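Local atomic coordinates of putative phosphoenolpyruvate-dependent sugar phosphotransferase system (PTS) permease (Klebsiella pneumoniae subsp. pneumoniae, PDB entry 3MTQ), a protein that probably acts as a IIA component of the mannose/fructose type in the phosphoenolpyruvate-dependent phosphotransferase system, passing on phosphoryl groups during sugar uptake. Residues C54-E59 with A88-N93; A69-F74 with N93-F98. All coordinates share one frame; numbering follows the deposited sequence.

How the interactions relate
Both contacts use helix 90-96, and their centres lie 13 Å apart. Interaction 1 joins the C-terminal end of strand 50-55 and the loop after it to the start of this helix. Interaction 2 joins Val71 of helix 63-72 to Phe95 of helix 90-96 and to Phe98 in the 3-10 segment 97-98. Asn93 is the residue the two have in common. Along the chain the segments alternate: 54-59, 69-74, 88-93, 93-98. Strand 50-55 is an outermost strand of the four-stranded parallel sheet within the chain, and helix 63-72 follows it. Helix 90-96 thus meets two consecutive elements, strand 50-55 near its start and helix 63-72 farther along, within the alpha/beta fold of mannose-type IIA proteins.

Interaction 1 (C54-E59 with A88-N93); sequences CAYVEE and AGSVNN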
ATOM      1  N   CYS A  54      -1.632  -4.450  13.684  1.00 23.96           N
ATOM      2  CA  CYS A  54      -0.903  -3.191  13.608  1.00 25.47           C
ATOM      3  C   CYS A  54       0.159  -3.115  14.708  1.00 26.15           C
ATOM      4  O   CYS A  54      -0.150  -2.883  15.882  1.00 25.71           O
ATOM      5  CB  CYS A  54      -1.844  -1.998  13.701  1.00 25.27           C
ATOM      6  SG  CYS A  54      -3.058  -1.760  12.436  1.00 26.43           S
ATOM      7  N   ALA A  55       1.408  -3.263  14.304  1.00 26.43           N
ATOM      8  CA  ALA A  55       2.564  -3.360  15.183  1.00 27.24           C
ATOM      9  C   ALA A  55       3.083  -2.025  15.689  1.00 28.30           C
ATOM     10  O   ALA A  55       3.029  -1.015  15.001  1.00 26.88           O
ATOM     11  CB  ALA A  55       3.709  -4.096  14.458  1.00 26.93           C
ATOM     12  N   TYR A  56       3.594  -2.031  16.915  1.00 31.05           N
ATOM     13  CA  TYR A  56       4.228  -0.841  17.502  1.00 33.47           C
ATOM     14  C   TYR A  56       3.273   0.328  17.720  1.00 36.68           C
ATOM     15  O   TYR A  56       3.690   1.488  17.697  1.00 37.20           O
ATOM     16  CB  TYR A  56       5.422  -0.392  16.651  1.00 32.46           C
ATOM     17  CG  TYR A  56       6.331  -1.539  16.326  1.00 30.28           C
ATOM     18  CD1 TYR A  56       6.915  -2.277  17.325  1.00 27.66           C
ATOM     19  CD2 TYR A  56       6.607  -1.893  15.014  1.00 29.75           C
ATOM     20  CE1 TYR A  56       7.729  -3.316  17.045  1.00 28.40           C
ATOM     21  CE2 TYR A  56       7.430  -2.953  14.731  1.00 26.73           C
ATOM     22  CZ  TYR A  56       7.993  -3.647  15.727  1.00 28.59           C
ATOM     23  OH  TYR A  56       8.802  -4.705  15.467  1.00 28.40           O
ATOM     24  N   VAL A  57       1.987   0.034  17.903  1.00 39.94           N
ATOM     25  CA  VAL A  57       1.058   1.084  18.300  1.00 42.44           C
ATOM     26  C   VAL A  57       1.034   1.170  19.840  1.00 45.06           C
ATOM     27  O   VAL A  57       0.668   2.210  20.387  1.00 45.92           O
ATOM     28  CB  VAL A  57      -0.367   0.902  17.706  1.00 42.46           C
ATOM     29  CG1 VAL A  57      -0.309   0.724  16.207  1.00 41.70           C
ATOM     30  CG2 VAL A  57      -1.074  -0.260  18.331  1.00 43.98           C
ATOM     31  N   GLU A  58       1.464   0.099  20.519  1.00 47.54           N
ATOM     32  CA  GLU A  58       1.425   0.003  21.992  1.00 49.36           C
ATOM     33  C   GLU A  58       2.782  -0.443  22.558  1.00 50.34           C
ATOM     34  O   GLU A  58       3.257  -1.549  22.265  1.00 50.95           O
ATOM     35  CB  GLU A  58       0.320  -0.977  22.430  1.00 49.78           C
ATOM     36  CG  GLU A  58      -1.105  -0.462  22.174  1.00 51.85           C
ATOM     37  CD  GLU A  58      -2.187  -1.525  22.394  1.00 54.57           C
ATOM     38  OE1 GLU A  58      -2.178  -2.206  23.451  1.00 55.41           O
ATOM     39  OE2 GLU A  58      -3.062  -1.666  21.504  1.00 55.82           O
ATOM     40  N   GLU A  59       3.403   0.413  23.374  1.00 51.38           N
ATOM     41  CA  GLU A  59       4.693   0.095  23.999  1.00 51.96           C
ATOM     42  C   GLU A  59       4.646  -1.251  24.753  1.00 52.47           C
ATOM     43  O   GLU A  59       5.627  -1.996  24.759  1.00 52.49           O
ATOM     44  CB  GLU A  59       5.122   1.229  24.949  1.00 52.03           C
ATOM     45  N   ALA A  88      11.377  -8.030   4.521  1.00 25.84           N
ATOM     46  CA  ALA A  88      12.639  -7.775   5.280  1.00 27.01           C
ATOM     47  C   ALA A  88      12.425  -6.847   6.482  1.00 27.18           C
ATOM     48  O   ALA A  88      13.322  -6.691   7.334  1.00 28.86           O
ATOM     49  CB  ALA A  88      13.722  -7.216   4.403  1.00 28.27           C
ATOM     50  N   GLY A  89      11.270  -6.206   6.532  1.00 25.65           N
ATOM     51  CA  GLY A  89      10.857  -5.517   7.740  1.00 24.11           C
ATOM     52  C   GLY A  89      10.537  -6.498   8.847  1.00 23.50           C
ATOM     53  O   GLY A  89      10.293  -7.683   8.595  1.00 22.14           O
ATOM     54  N   SER A  90      10.450  -5.986  10.077  1.00 22.37           N
ATOM     55  CA  SER A  90      10.221  -6.828  11.246  1.00 22.39           C
ATOM     56  C   SER A  90       8.869  -7.522  11.277  1.00 21.01           C
ATOM     57  O   SER A  90       8.766  -8.626  11.810  1.00 20.38           O
ATOM     58  CB  SER A  90      10.419  -6.067  12.556  1.00 22.13           C
ATOM     59  OG  SER A  90      11.797  -5.849  12.821  1.00 24.29           O
ATOM     60  N   VAL A  91       7.836  -6.886  10.752  1.00 20.71           N
ATOM     61  CA  VAL A  91       6.541  -7.534  10.692  1.00 20.70           C
ATOM     62  C   VAL A  91       6.565  -8.728   9.748  1.00 21.65           C
ATOM     63  O   VAL A  91       6.172  -9.825  10.137  1.00 21.05           O
ATOM     64  CB  VAL A  91       5.453  -6.556  10.318  1.00 21.64           C
ATOM     65  CG1 VAL A  91       4.121  -7.281  10.195  1.00 21.69           C
ATOM     66  CG2 VAL A  91       5.377  -5.405  11.352  1.00 22.01           C
ATOM     67  N   ASN A  92       7.111  -8.565   8.533  1.00 21.56           N
ATOM     68  CA  ASN A  92       7.178  -9.726   7.662  1.00 21.87           C
ATOM     69  C   ASN A  92       7.990 -10.825   8.328  1.00 21.04           C
ATOM     70  O   ASN A  92       7.620 -11.999   8.300  1.00 20.95           O
ATOM     71  CB  ASN A  92       7.796  -9.412   6.305  1.00 21.98           C
ATOM     72  CG  ASN A  92       7.551 -10.522   5.284  1.00 22.55           C
ATOM     73  OD1 ASN A  92       6.428 -10.714   4.828  1.00 22.20           O
ATOM     74  ND2 ASN A  92       8.613 -11.256   4.904  1.00 23.80           N
ATOM     75  N   ASN A  93       9.112 -10.441   8.908  1.00 21.78           N
ATOM     76  CA  ASN A  93      10.032 -11.390   9.552  1.00 22.18           C
ATOM     77  C   ASN A  93       9.308 -12.296  10.552  1.00 21.88           C
ATOM     78  O   ASN A  93       9.498 -13.489  10.594  1.00 20.99           O
ATOM     79  CB  ASN A  93      11.220 -10.674  10.255  1.00 22.82           C
ATOM     80  CG  ASN A  93      12.181  -9.943   9.282  1.00 25.07           C
ATOM     81  OD1 ASN A  93      12.219 -10.214   8.085  1.00 27.52           O
ATOM     82  ND2 ASN A  93      12.965  -9.009   9.821  1.00 28.34           N
TER
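Ala55 and Val91 make the apolar part of this small contact. The methyl CB of Ala55 points toward helix 90-96 and meets one branch of Val91, CG2, at 3.8 Å. The first torsion of Val91 sets CG1 anti to the backbone N (chi1 177°). CG2 is then anti to the carbonyl carbon, and this is the branch that reaches Ala55. Both residues are buried. Val91 also packs on Ala27 and His29 of strand 22-29, and Ala55 touches Leu63 of helix 63-72.

The place is the C-terminal end of the strands of the parallel sheet in an alpha/beta fold. Strand 50-55 ends here, and helix 90-96 begins after strand 79-84. Gly89 is the N-cap residue of that helix, and its O accepts a bond from Asn93 N at 3.0 Å in the first turn.

A more exposed, mixed contact lies beside the apolar one. Tyr56, just past the strand, extends its ring so that OH comes 3.6 Å from Ser90 CB. Ser90 OG is farther from Tyr56 OH, at 4.2 Å. The Tyr56 hydroxyl therefore meets the CB methylene of Ser90 more closely than the Ser90 hydroxyl. Tyr56 has positive backbone angles, phi 65° and psi 27°, where the chain turns out of the strand.

Interaction 2 (A69-F74 with N93-F98); sequences ALVARF and NEFVRF
Val71 sets its isopropyl group against the rings of Phe98 and Phe95. Its CB points toward segment 93-98; both methyls lie on Phe98, and CG2 also reaches Phe95. CG1 is anti to the backbone N (chi1 176°) and lies against one side of the Phe98 ring, 3.7 Å from CD1. CG2 stands over the middle of the same ring face, 4.1 Å from the Phe98 ring centroid and only 11° off the normal. This is a CH-pi contact. Val71 CB also lies over that face, 3.9 Å from Phe98 CE1.

The side chains of Val71 and Phe98 approach from opposite directions. Phe98 turns CG anti to its carbonyl carbon (chi1 -60°), which carries the ring toward the valine. The other face of the ring is met near its rim by Arg97 CD, 3.4 Å above the plane. Phe95 CA sits at the edge of the Phe98 ring, in its plane.

Phe95 reaches the valine with the far part of its ring. Its CE1 is 3.9 Å from Val71 CG2, in an oblique approach. The same ring packs on Val67 of helix 63-72 and on Val82, Ala27 and Leu106 of the sheet strands. Val71 itself touches Leu80 of strand 79-84. Helices 63-72 and 90-96, with the 3-10 segment 97-98, pack together on the parallel sheet of order 2-1-3-4, consistent with the alpha/beta fold of mannose-type IIA domains.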
ATOM      1  N   ALA A  69      -0.180 -15.531  18.623  1.00 31.40           N
ATOM      2  CA  ALA A  69      -1.506 -15.633  19.205  1.00 31.74           C
ATOM      3  C   ALA A  69      -2.590 -15.421  18.145  1.00 31.43           C
ATOM      4  O   ALA A  69      -3.573 -16.146  18.139  1.00 31.84           O
ATOM      5  CB  ALA A  69      -1.656 -14.606  20.336  1.00 31.13           C
ATOM      6  N   LEU A  70      -2.406 -14.429  17.261  1.00 30.61           N
ATOM      7  CA  LEU A  70      -3.349 -14.188  16.173  1.00 29.98           C
ATOM      8  C   LEU A  70      -3.461 -15.386  15.226  1.00 29.71           C
ATOM      9  O   LEU A  70      -4.573 -15.825  14.921  1.00 28.19           O
ATOM     10  CB  LEU A  70      -2.998 -12.933  15.383  1.00 30.17           C
ATOM     11  CG  LEU A  70      -3.861 -12.628  14.150  1.00 28.73           C
ATOM     12  CD1 LEU A  70      -5.343 -12.402  14.553  1.00 27.34           C
ATOM     13  CD2 LEU A  70      -3.324 -11.429  13.402  1.00 31.32           C
ATOM     14  N   VAL A  71      -2.324 -15.922  14.777  1.00 29.42           N
ATOM     15  CA  VAL A  71      -2.330 -17.039  13.819  1.00 29.05           C
ATOM     16  C   VAL A  71      -2.912 -18.321  14.421  1.00 28.90           C
ATOM     17  O   VAL A  71      -3.662 -19.048  13.763  1.00 27.53           O
ATOM     18  CB  VAL A  71      -0.890 -17.317  13.304  1.00 29.52           C
ATOM     19  CG1 VAL A  71      -0.837 -18.538  12.377  1.00 29.16           C
ATOM     20  CG2 VAL A  71      -0.338 -16.062  12.648  1.00 27.68           C
ATOM     21  N   ALA A  72      -2.544 -18.586  15.674  1.00 28.47           N
ATOM     22  CA  ALA A  72      -3.030 -19.742  16.442  1.00 28.98           C
ATOM     23  C   ALA A  72      -4.559 -19.809  16.517  1.00 28.62           C
ATOM     24  O   ALA A  72      -5.114 -20.872  16.758  1.00 28.27           O
ATOM     25  CB  ALA A  72      -2.418 -19.737  17.883  1.00 28.36           C
ATOM     26  N   ARG A  73      -5.229 -18.677  16.299  1.00 29.04           N
ATOM     27  CA  ARG A  73      -6.686 -18.621  16.294  1.00 29.68           C
ATOM     28  C   ARG A  73      -7.372 -19.348  15.118  1.00 28.28           C
ATOM     29  O   ARG A  73      -8.534 -19.712  15.234  1.00 27.87           O
ATOM     30  CB  ARG A  73      -7.160 -17.176  16.231  1.00 30.46           C
ATOM     31  CG  ARG A  73      -7.109 -16.329  17.518  1.00 35.49           C
ATOM     32  CD  ARG A  73      -7.785 -14.970  17.193  1.00 41.21           C
ATOM     33  NE  ARG A  73      -8.953 -15.179  16.310  1.00 46.15           N
ATOM     34  CZ  ARG A  73      -9.618 -14.226  15.644  1.00 48.41           C
ATOM     35  NH1 ARG A  73      -9.304 -12.941  15.764  1.00 50.02           N
ATOM     36  NH2 ARG A  73     -10.640 -14.572  14.871  1.00 48.91           N
ATOM     37  N   PHE A  74      -6.655 -19.516  13.990  1.00 26.53           N
ATOM     38  CA  PHE A  74      -7.218 -20.042  12.744  1.00 26.29           C
ATOM     39  C   PHE A  74      -6.993 -21.555  12.610  1.00 25.45           C
ATOM     40  O   PHE A  74      -5.852 -22.017  12.779  1.00 25.70           O
ATOM     41  CB  PHE A  74      -6.579 -19.313  11.553  1.00 26.34           C
ATOM     42  CG  PHE A  74      -6.868 -17.831  11.540  1.00 25.04           C
ATOM     43  CD1 PHE A  74      -5.960 -16.923  12.063  1.00 22.36           C
ATOM     44  CD2 PHE A  74      -8.068 -17.361  11.066  1.00 28.25           C
ATOM     45  CE1 PHE A  74      -6.229 -15.576  12.061  1.00 24.79           C
ATOM     46  CE2 PHE A  74      -8.361 -15.991  11.103  1.00 29.06           C
ATOM     47  CZ  PHE A  74      -7.432 -15.109  11.599  1.00 26.86           C
ATOM     48  N   ASN A  93       9.112 -10.441   8.908  1.00 21.78           N
ATOM     49  CA  ASN A  93      10.032 -11.390   9.552  1.00 22.18           C
ATOM     50  C   ASN A  93       9.308 -12.296  10.552  1.00 21.88           C
ATOM     51  O   ASN A  93       9.498 -13.489  10.594  1.00 20.99           O
ATOM     52  CB  ASN A  93      11.220 -10.674  10.255  1.00 22.82           C
ATOM     53  CG  ASN A  93      12.181  -9.943   9.282  1.00 25.07           C
ATOM     54  OD1 ASN A  93      12.219 -10.214   8.085  1.00 27.52           O
ATOM     55  ND2 ASN A  93      12.965  -9.009   9.821  1.00 28.34           N
ATOM     56  N   GLU A  94       8.459 -11.714  11.395  1.00 22.06           N
ATOM     57  CA  GLU A  94       7.783 -12.506  12.369  1.00 22.55           C
ATOM     58  C   GLU A  94       6.849 -13.573  11.776  1.00 24.18           C
ATOM     59  O   GLU A  94       6.552 -14.557  12.446  1.00 24.41           O
ATOM     60  CB  GLU A  94       7.001 -11.565  13.314  1.00 22.42           C
ATOM     61  CG  GLU A  94       7.874 -10.771  14.187  1.00 25.28           C
ATOM     62  CD  GLU A  94       8.620 -11.647  15.189  1.00 28.29           C
ATOM     63  OE1 GLU A  94       8.021 -12.609  15.742  1.00 32.61           O
ATOM     64  OE2 GLU A  94       9.808 -11.382  15.396  1.00 31.30           O
ATOM     65  N   PHE A  95       6.424 -13.417  10.513  1.00 24.37           N
ATOM     66  CA  PHE A  95       5.484 -14.346   9.893  1.00 24.33           C
ATOM     67  C   PHE A  95       6.168 -15.452   9.090  1.00 24.08           C
ATOM     68  O   PHE A  95       5.570 -16.507   8.860  1.00 23.42           O
ATOM     69  CB  PHE A  95       4.510 -13.603   8.973  1.00 24.62           C
ATOM     70  CG  PHE A  95       3.397 -12.920   9.700  1.00 26.50           C
ATOM     71  CD1 PHE A  95       2.293 -13.639  10.096  1.00 26.80           C
ATOM     72  CD2 PHE A  95       3.463 -11.566   9.995  1.00 25.96           C
ATOM     73  CE1 PHE A  95       1.259 -13.008  10.789  1.00 27.57           C
ATOM     74  CE2 PHE A  95       2.452 -10.934  10.678  1.00 25.64           C
ATOM     75  CZ  PHE A  95       1.341 -11.644  11.070  1.00 26.36           C
ATOM     76  N   VAL A  96       7.431 -15.234   8.732  1.00 23.96           N
ATOM     77  CA  VAL A  96       8.198 -16.220   7.971  1.00 25.01           C
ATOM     78  C   VAL A  96       8.214 -17.620   8.634  1.00 25.64           C
ATOM     79  O   VAL A  96       8.226 -18.647   7.954  1.00 24.70           O
ATOM     80  CB  VAL A  96       9.605 -15.642   7.682  1.00 25.64           C
ATOM     81  CG1 VAL A  96      10.606 -16.686   7.185  1.00 27.12           C
ATOM     82  CG2 VAL A  96       9.457 -14.484   6.706  1.00 24.52           C
ATOM     83  N   ARG A  97       8.107 -17.654   9.960  1.00 26.90           N
ATOM     84  CA  ARG A  97       8.169 -18.922  10.696  1.00 27.81           C
ATOM     85  C   ARG A  97       6.971 -19.812  10.401  1.00 28.15           C
ATOM     86  O   ARG A  97       7.046 -21.029  10.560  1.00 28.02           O
ATOM     87  CB  ARG A  97       8.260 -18.679  12.210  1.00 28.52           C
ATOM     88  CG  ARG A  97       7.267 -17.713  12.736  1.00 29.67           C
ATOM     89  CD  ARG A  97       6.822 -17.998  14.153  1.00 33.48           C
ATOM     90  NE  ARG A  97       7.833 -18.672  14.962  1.00 38.22           N
ATOM     91  CZ  ARG A  97       8.670 -18.087  15.820  1.00 41.24           C
ATOM     92  NH1 ARG A  97       9.544 -18.842  16.499  1.00 40.51           N
ATOM     93  NH2 ARG A  97       8.651 -16.775  16.012  1.00 43.70           N
ATOM     94  N   PHE A  98       5.850 -19.204  10.010  1.00 28.83           N
ATOM     95  CA  PHE A  98       4.605 -19.940   9.751  1.00 28.82           C
ATOM     96  C   PHE A  98       4.499 -20.597   8.392  1.00 29.35           C
ATOM     97  O   PHE A  98       3.503 -21.274   8.102  1.00 28.88           O
ATOM     98  CB  PHE A  98       3.391 -19.047   9.980  1.00 29.53           C
ATOM     99  CG  PHE A  98       3.308 -18.539  11.361  1.00 27.91           C
ATOM    100  CD1 PHE A  98       2.757 -19.312  12.360  1.00 30.80           C
ATOM    101  CD2 PHE A  98       3.830 -17.292  11.688  1.00 31.69           C
ATOM    102  CE1 PHE A  98       2.690 -18.829  13.673  1.00 26.97           C
ATOM    103  CE2 PHE A  98       3.772 -16.811  12.994  1.00 30.12           C
ATOM    104  CZ  PHE A  98       3.199 -17.600  13.984  1.00 28.36           C
TER